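Local coordinates for Trypsin/chymotrypsin inhibitor (Alocasia macrorrhizos, PDB 5YCZ), which inhibits the serine proteases trypsin and alpha-chymotrypsin as a homodimeric Kunitz-type inhibitor of plant tubers, at residues F59-D64 and P137-V142; D130-V135 and L152-L157. All coordinates share one frame; numbering follows the deposited sequence.

Contact 1 (F59-D64 and P137-V142); sequences FPENAD and PCSTGV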
ATOM      1  N   PHE A  59       7.127   5.650   5.999  1.00 28.87           N
ATOM      2  CA  PHE A  59       7.448   6.695   5.035  1.00 30.21           C
ATOM      3  C   PHE A  59       7.722   7.980   5.803  1.00 32.66           C
ATOM      4  O   PHE A  59       6.783   8.711   6.155  1.00 30.33           O
ATOM      5  CB  PHE A  59       6.314   6.878   4.030  1.00 31.38           C
ATOM      6  CG  PHE A  59       6.052   5.652   3.219  1.00 29.83           C
ATOM      7  CD1 PHE A  59       5.221   4.652   3.700  1.00 27.19           C
ATOM      8  CD2 PHE A  59       6.676   5.476   1.989  1.00 29.08           C
ATOM      9  CE1 PHE A  59       5.000   3.490   2.949  1.00 30.22           C
ATOM     10  CE2 PHE A  59       6.470   4.328   1.230  1.00 26.99           C
ATOM     11  CZ  PHE A  59       5.625   3.335   1.705  1.00 32.61           C
ATOM     12  N   PRO A  60       8.988   8.277   6.096  1.00 34.66           N
ATOM     13  CA  PRO A  60       9.299   9.507   6.822  1.00 31.34           C
ATOM     14  C   PRO A  60       8.799  10.705   6.042  1.00 32.51           C
ATOM     15  O   PRO A  60       8.918  10.757   4.817  1.00 36.79           O
ATOM     16  CB  PRO A  60      10.827   9.491   6.905  1.00 33.96           C
ATOM     17  CG  PRO A  60      11.214   8.096   6.608  1.00 35.50           C
ATOM     18  CD  PRO A  60      10.205   7.578   5.665  1.00 32.04           C
ATOM     19  N   GLU A  61       8.206  11.660   6.755  1.00 29.21           N
ATOM     20  CA  GLU A  61       7.720  12.856   6.080  1.00 31.03           C
ATOM     21  C   GLU A  61       8.857  13.648   5.452  1.00 39.60           C
ATOM     22  O   GLU A  61       8.613  14.412   4.509  1.00 38.48           O
ATOM     23  CB  GLU A  61       6.948  13.745   7.046  1.00 32.21           C
ATOM     24  CG  GLU A  61       5.492  13.374   7.198  1.00 32.70           C
ATOM     25  CD  GLU A  61       4.636  14.556   7.644  1.00 33.87           C
ATOM     26  OE1 GLU A  61       3.741  14.962   6.872  1.00 29.72           O
ATOM     27  OE2 GLU A  61       4.856  15.071   8.768  1.00 33.41           O
ATOM     28  N   ASN A  62      10.087  13.479   5.948  1.00 40.64           N
ATOM     29  CA  ASN A  62      11.268  14.134   5.388  1.00 40.56           C
ATOM     30  C   ASN A  62      11.817  13.281   4.256  1.00 40.19           C
ATOM     31  O   ASN A  62      12.212  12.134   4.479  1.00 44.60           O
ATOM     32  CB  ASN A  62      12.339  14.344   6.458  1.00 44.94           C
ATOM     33  CG  ASN A  62      13.395  15.366   6.039  1.00 51.39           C
ATOM     34  OD1 ASN A  62      13.895  15.336   4.911  1.00 53.45           O
ATOM     35  ND2 ASN A  62      13.725  16.288   6.944  1.00 48.80           N
ATOM     36  N   ALA A  63      11.898  13.865   3.058  1.00 45.39           N
ATOM     37  CA  ALA A  63      12.111  13.071   1.850  1.00 52.70           C
ATOM     38  C   ALA A  63      13.539  12.537   1.720  1.00 56.31           C
ATOM     39  O   ALA A  63      13.754  11.525   1.039  1.00 61.98           O
ATOM     40  CB  ALA A  63      11.734  13.900   0.623  1.00 52.73           C
ATOM     41  N   ASP A  64      14.523  13.195   2.343  1.00 55.67           N
ATOM     42  CA  ASP A  64      15.920  12.765   2.244  1.00 62.07           C
ATOM     43  C   ASP A  64      16.276  11.730   3.286  1.00 55.51           C
ATOM     44  O   ASP A  64      17.304  11.059   3.159  1.00 57.62           O
ATOM     45  CB  ASP A  64      16.850  13.961   2.397  1.00 66.59           C
ATOM     46  CG  ASP A  64      16.347  15.175   1.636  1.00 69.19           C
ATOM     47  OD1 ASP A  64      15.917  15.025   0.477  1.00 73.27           O
ATOM     48  OD2 ASP A  64      16.305  16.268   2.226  1.00 63.58           O
ATOM     49  N   PRO A 137       0.206  15.022  15.333  1.00 24.31           N
ATOM     50  CA  PRO A 137      -0.360  15.791  14.219  1.00 26.32           C
ATOM     51  C   PRO A 137       0.575  16.829  13.635  1.00 30.16           C
ATOM     52  O   PRO A 137       0.393  17.211  12.474  1.00 32.80           O
ATOM     53  CB  PRO A 137      -1.593  16.443  14.850  1.00 23.58           C
ATOM     54  CG  PRO A 137      -2.005  15.482  15.881  1.00 25.44           C
ATOM     55  CD  PRO A 137      -0.739  14.893  16.448  1.00 26.87           C
ATOM     56  N   CYS A 138       1.578  17.287  14.367  1.00 27.40           N
ATOM     57  CA  CYS A 138       2.473  18.318  13.859  1.00 31.04           C
ATOM     58  C   CYS A 138       3.761  17.690  13.354  1.00 31.53           C
ATOM     59  O   CYS A 138       4.415  16.938  14.083  1.00 29.93           O
ATOM     60  CB  CYS A 138       2.784  19.350  14.940  1.00 37.63           C
ATOM     61  SG  CYS A 138       1.369  20.361  15.344  1.00 46.85           S
ATOM     62  N   SER A 139       4.133  18.017  12.118  1.00 33.39           N
ATOM     63  CA  SER A 139       5.354  17.455  11.557  1.00 33.45           C
ATOM     64  C   SER A 139       6.545  17.783  12.444  1.00 33.94           C
ATOM     65  O   SER A 139       6.549  18.766  13.194  1.00 35.01           O
ATOM     66  CB  SER A 139       5.600  17.971  10.142  1.00 31.81           C
ATOM     67  OG  SER A 139       4.794  17.294   9.190  1.00 33.45           O
ATOM     68  N   THR A 140       7.552  16.921  12.366  1.00 36.22           N
ATOM     69  CA  THR A 140       8.756  17.071  13.164  1.00 36.28           C
ATOM     70  C   THR A 140       9.879  16.293  12.498  1.00 35.71           C
ATOM     71  O   THR A 140       9.639  15.349  11.738  1.00 35.42           O
ATOM     72  CB  THR A 140       8.526  16.601  14.597  1.00 35.18           C
ATOM     73  OG1 THR A 140       9.545  17.159  15.430  1.00 55.46           O
ATOM     74  CG2 THR A 140       8.579  15.117  14.682  1.00 31.47           C
ATOM     75  N   GLY A 141      11.112  16.705  12.787  1.00 41.57           N
ATOM     76  CA  GLY A 141      12.219  16.248  11.971  1.00 39.72           C
ATOM     77  C   GLY A 141      12.106  16.668  10.524  1.00 43.02           C
ATOM     78  O   GLY A 141      12.733  16.055   9.657  1.00 41.35           O
ATOM     79  N   VAL A 142      11.315  17.699  10.234  1.00 41.87           N
ATOM     80  CA  VAL A 142      11.012  18.111   8.871  1.00 44.60           C
ATOM     81  C   VAL A 142      11.488  19.548   8.703  1.00 49.78           C
ATOM     82  O   VAL A 142      11.233  20.405   9.561  1.00 55.77           O
ATOM     83  CB  VAL A 142       9.507  17.961   8.558  1.00 45.59           C
ATOM     84  CG1 VAL A 142       8.688  19.178   9.008  1.00 47.19           C
ATOM     85  CG2 VAL A 142       9.282  17.669   7.098  1.00 44.31           C
TER
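N62 reaches across to the backbone of G141 and forms the one direct hydrogen bond between the two segments, ND2 donating to G141 O at 2.9 Å. The bond is nearly straight, with an N-H...O angle of 170°; it lies in the carbonyl plane of G141, on a lone pair, and in the amide plane of N62 as well. CG of N62 stands anti to the backbone N (chi1 -163°), and from there ND2 meets G141 O. The other end of the amide, OD1, receives a weak bond from the backbone N of D64 at 3.4 Å, a link from the amide back into its own turn. G141 has a positive phi of 61°, a conformation that glycine adopts easily.

Van der Waals contact is slight: V142 CG2 rests 4.2 Å from E61 O, and V142 CA lies 3.8 Å from N62 ND2.

Charge gathers around E61, whose extended chain carries its carboxylate to the neighbourhood of S139; the exact spacing of the two is doubtful in the model. Beyond the two segments, R115 makes a salt bridge with OE1 and T73 OG1 a hydrogen bond with OE2. R115 also binds P137 O, and T73 OG1 is bonded to T140 N, so both of these residues also hold the 137-142 loop. The chemistry thus implies a join in which one direct amide bond is supplemented by a buried carboxylate acting through shared second-shell residues.

Contact 2 (D130-V135 and L152-L157); sequences DYQIEV and LGTLGL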
ATOM      1  N   ASP A 130      12.950  -1.901  21.945  1.00 50.59           N
ATOM      2  CA  ASP A 130      11.507  -1.738  22.027  1.00 47.79           C
ATOM      3  C   ASP A 130      11.119  -0.338  21.596  1.00 46.61           C
ATOM      4  O   ASP A 130      11.865   0.625  21.793  1.00 47.26           O
ATOM      5  CB  ASP A 130      10.997  -1.983  23.442  1.00 49.66           C
ATOM      6  CG  ASP A 130      11.352  -3.350  23.946  1.00 49.01           C
ATOM      7  OD1 ASP A 130      12.161  -4.022  23.270  1.00 51.31           O
ATOM      8  OD2 ASP A 130      10.807  -3.752  25.001  1.00 49.28           O
ATOM      9  N   TYR A 131       9.939  -0.228  20.996  1.00 42.18           N
ATOM     10  CA  TYR A 131       9.473   1.066  20.551  1.00 35.79           C
ATOM     11  C   TYR A 131       7.994   1.199  20.853  1.00 35.75           C
ATOM     12  O   TYR A 131       7.310   0.242  21.230  1.00 32.45           O
ATOM     13  CB  TYR A 131       9.762   1.277  19.064  1.00 40.64           C
ATOM     14  CG  TYR A 131      11.238   1.204  18.720  1.00 43.37           C
ATOM     15  CD1 TYR A 131      12.011   2.360  18.647  1.00 41.55           C
ATOM     16  CD2 TYR A 131      11.861  -0.022  18.471  1.00 44.55           C
ATOM     17  CE1 TYR A 131      13.364   2.296  18.339  1.00 46.52           C
ATOM     18  CE2 TYR A 131      13.218  -0.093  18.166  1.00 48.63           C
ATOM     19  CZ  TYR A 131      13.960   1.067  18.106  1.00 45.84           C
ATOM     20  OH  TYR A 131      15.294   0.999  17.805  1.00 50.53           O
ATOM     21  N   GLN A 132       7.516   2.424  20.722  1.00 37.51           N
ATOM     22  CA  GLN A 132       6.095   2.710  20.711  1.00 31.37           C
ATOM     23  C   GLN A 132       5.804   3.635  19.533  1.00 33.76           C
ATOM     24  O   GLN A 132       6.717   4.194  18.912  1.00 27.28           O
ATOM     25  CB  GLN A 132       5.647   3.358  22.015  1.00 28.03           C
ATOM     26  CG  GLN A 132       6.264   2.785  23.252  1.00 34.93           C
ATOM     27  CD  GLN A 132       6.370   3.836  24.326  1.00 39.79           C
ATOM     28  OE1 GLN A 132       6.455   5.032  24.025  1.00 32.16           O
ATOM     29  NE2 GLN A 132       6.355   3.407  25.587  1.00 39.34           N
ATOM     30  N   ILE A 133       4.516   3.797  19.226  1.00 29.03           N
ATOM     31  CA  ILE A 133       4.056   4.723  18.201  1.00 21.78           C
ATOM     32  C   ILE A 133       3.309   5.857  18.873  1.00 23.76           C
ATOM     33  O   ILE A 133       2.476   5.634  19.761  1.00 22.12           O
ATOM     34  CB  ILE A 133       3.162   4.027  17.177  1.00 24.32           C
ATOM     35  CG1 ILE A 133       3.933   2.843  16.595  1.00 28.05           C
ATOM     36  CG2 ILE A 133       2.697   5.030  16.124  1.00 20.41           C
ATOM     37  CD1 ILE A 133       3.423   2.399  15.254  1.00 26.65           C
ATOM     38  N   GLU A 134       3.610   7.072  18.458  1.00 25.90           N
ATOM     39  CA  GLU A 134       2.926   8.237  18.966  1.00 25.25           C
ATOM     40  C   GLU A 134       2.122   8.843  17.840  1.00 24.80           C
ATOM     41  O   GLU A 134       2.526   8.770  16.680  1.00 29.54           O
ATOM     42  CB  GLU A 134       3.914   9.249  19.513  1.00 28.70           C
ATOM     43  CG  GLU A 134       4.514   8.804  20.834  1.00 40.43           C
ATOM     44  CD  GLU A 134       4.837   9.974  21.724  1.00 48.23           C
ATOM     45  OE1 GLU A 134       3.900  10.495  22.389  1.00 47.50           O
ATOM     46  OE2 GLU A 134       6.023  10.379  21.732  1.00 49.94           O
ATOM     47  N   VAL A 135       0.973   9.410  18.195  1.00 21.20           N
ATOM     48  CA  VAL A 135       0.151  10.201  17.285  1.00 23.59           C
ATOM     49  C   VAL A 135       0.629  11.651  17.358  1.00 25.12           C
ATOM     50  O   VAL A 135       0.459  12.307  18.386  1.00 29.42           O
ATOM     51  CB  VAL A 135      -1.326  10.090  17.665  1.00 23.82           C
ATOM     52  CG1 VAL A 135      -2.202  10.678  16.583  1.00 22.67           C
ATOM     53  CG2 VAL A 135      -1.670   8.641  17.960  1.00 21.73           C
ATOM     54  N   LEU A 152      -0.661  13.865  20.321  1.00 26.44           N
ATOM     55  CA  LEU A 152      -1.834  13.449  21.072  1.00 24.08           C
ATOM     56  C   LEU A 152      -1.467  12.432  22.129  1.00 30.29           C
ATOM     57  O   LEU A 152      -2.115  12.385  23.182  1.00 33.92           O
ATOM     58  CB  LEU A 152      -2.897  12.870  20.147  1.00 29.36           C
ATOM     59  CG  LEU A 152      -3.380  13.757  18.999  1.00 30.86           C
ATOM     60  CD1 LEU A 152      -4.565  13.112  18.290  1.00 27.11           C
ATOM     61  CD2 LEU A 152      -3.730  15.172  19.505  1.00 26.13           C
ATOM     62  N   GLY A 153      -0.442  11.607  21.876  1.00 27.44           N
ATOM     63  CA  GLY A 153       0.000  10.623  22.837  1.00 27.15           C
ATOM     64  C   GLY A 153       0.293   9.286  22.182  1.00 25.66           C
ATOM     65  O   GLY A 153       0.394   9.165  20.964  1.00 23.99           O
ATOM     66  N   THR A 154       0.418   8.263  23.016  1.00 27.12           N
ATOM     67  CA  THR A 154       0.972   6.977  22.621  1.00 27.12           C
ATOM     68  C   THR A 154      -0.141   5.961  22.387  1.00 23.46           C
ATOM     69  O   THR A 154      -1.162   5.965  23.087  1.00 22.72           O
ATOM     70  CB  THR A 154       1.951   6.485  23.700  1.00 32.08           C
ATOM     71  OG1 THR A 154       2.776   7.583  24.128  1.00 39.14           O
ATOM     72  CG2 THR A 154       2.864   5.413  23.147  1.00 27.65           C
ATOM     73  N   LEU A 155       0.062   5.099  21.386  1.00 23.55           N
ATOM     74  CA  LEU A 155      -0.909   4.061  21.059  1.00 20.11           C
ATOM     75  C   LEU A 155      -0.813   2.913  22.046  1.00 22.37           C
ATOM     76  O   LEU A 155       0.283   2.409  22.327  1.00 23.19           O
ATOM     77  CB  LEU A 155      -0.690   3.539  19.645  1.00 17.05           C
ATOM     78  CG  LEU A 155      -0.956   4.540  18.527  1.00 21.17           C
ATOM     79  CD1 LEU A 155      -0.827   3.894  17.161  1.00 18.14           C
ATOM     80  CD2 LEU A 155      -2.326   5.192  18.680  1.00 18.56           C
ATOM     81  N   GLY A 156      -1.960   2.502  22.581  1.00 21.75           N
ATOM     82  CA  GLY A 156      -2.021   1.321  23.408  1.00 21.96           C
ATOM     83  C   GLY A 156      -3.090   0.401  22.870  1.00 21.76           C
ATOM     84  O   GLY A 156      -3.904   0.791  22.035  1.00 27.02           O
ATOM     85  N   LEU A 157      -3.074  -0.843  23.337  1.00 20.52           N
ATOM     86  CA  LEU A 157      -4.120  -1.775  22.940  1.00 18.88           C
ATOM     87  C   LEU A 157      -5.435  -1.412  23.618  1.00 24.09           C
ATOM     88  O   LEU A 157      -5.466  -1.087  24.810  1.00 26.62           O
ATOM     89  CB  LEU A 157      -3.722  -3.205  23.295  1.00 22.99           C
ATOM     90  CG  LEU A 157      -2.419  -3.714  22.676  1.00 26.73           C
ATOM     91  CD1 LEU A 157      -2.136  -5.127  23.134  1.00 20.96           C
ATOM     92  CD2 LEU A 157      -2.477  -3.603  21.161  1.00 18.23           C
TER
HETATM   93  O   HOH W   1       2.664   2.114  20.993  1.00 24.27           O
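V135 and G153 form the antiparallel hydrogen-bonded pair near the end of the paired region, V135 N donating to G153 O at 2.8 Å. On one side of it L155 N gives a nearly straight bond to I133 O (3.0 Å); on the other, L152 N meets V135 O at 2.7 Å with a more bent N-H...O angle of 138°. Between the V135-G153 and I133-L155 bonds lies the non-hydrogen-bonded pair E134 and T154, where E134 CA approaches G153 O in a CA-H...O contact. The strands then splay, their directions 124° apart, and a water spans the widening gap by accepting from I133 N and donating to L155 O.

The two faces differ in character. V135 spreads its methyls between two leucines: CG1 meets CD1 of L152, while CG2, beside the backbone N, lies 3.6 Å from L155 CD2, the V135 and L155 side chains crossing at about a right angle. I133 CG2 touches the other methyl of L155, CD1, at 3.8 Å. On the face of E134 and T154, T154 CG2 stands anti to its backbone N and packs on Q132 CB at 3.6 Å.

Strands 131-135 and 153-159 are neighbours in one of the antiparallel sheets of the beta-trefoil fold found in this inhibitor family. G153 starts the second strand in a backbone conformation in which a beta carbon would collide with the preceding carbonyl oxygen.

Further out, F92 packs on both V135 and L152, I168 covers V135, and L166 covers L155. F116 backs I133 from strand 116-120. N170 OD1 accepts from T154 N, and P173 touches the side chains of Q132 and T154.

From the N terminus, the chain first passes through 59-64, at the end of strand 55-60, then runs through 130-135 before reaching 137-142, where contact 1 closes a long loop of 72 intervening residues. Contact 2 closes later, when 152-157 returns to 130-135 over a connection of 16 residues without helix or strand. The closures therefore cross: 130-135 lies inside the loop of contact 1, and 137-142 inside that of contact 2. Their centres are about 17 Å apart, yet they meet where P137 CG packs 3.8 Å from L152 CG. Contact 1 ties the strand 55-60 sheet to the connection, contact 2 pairs the strands bounding it, and disulfide C138-C147 lies within that connection.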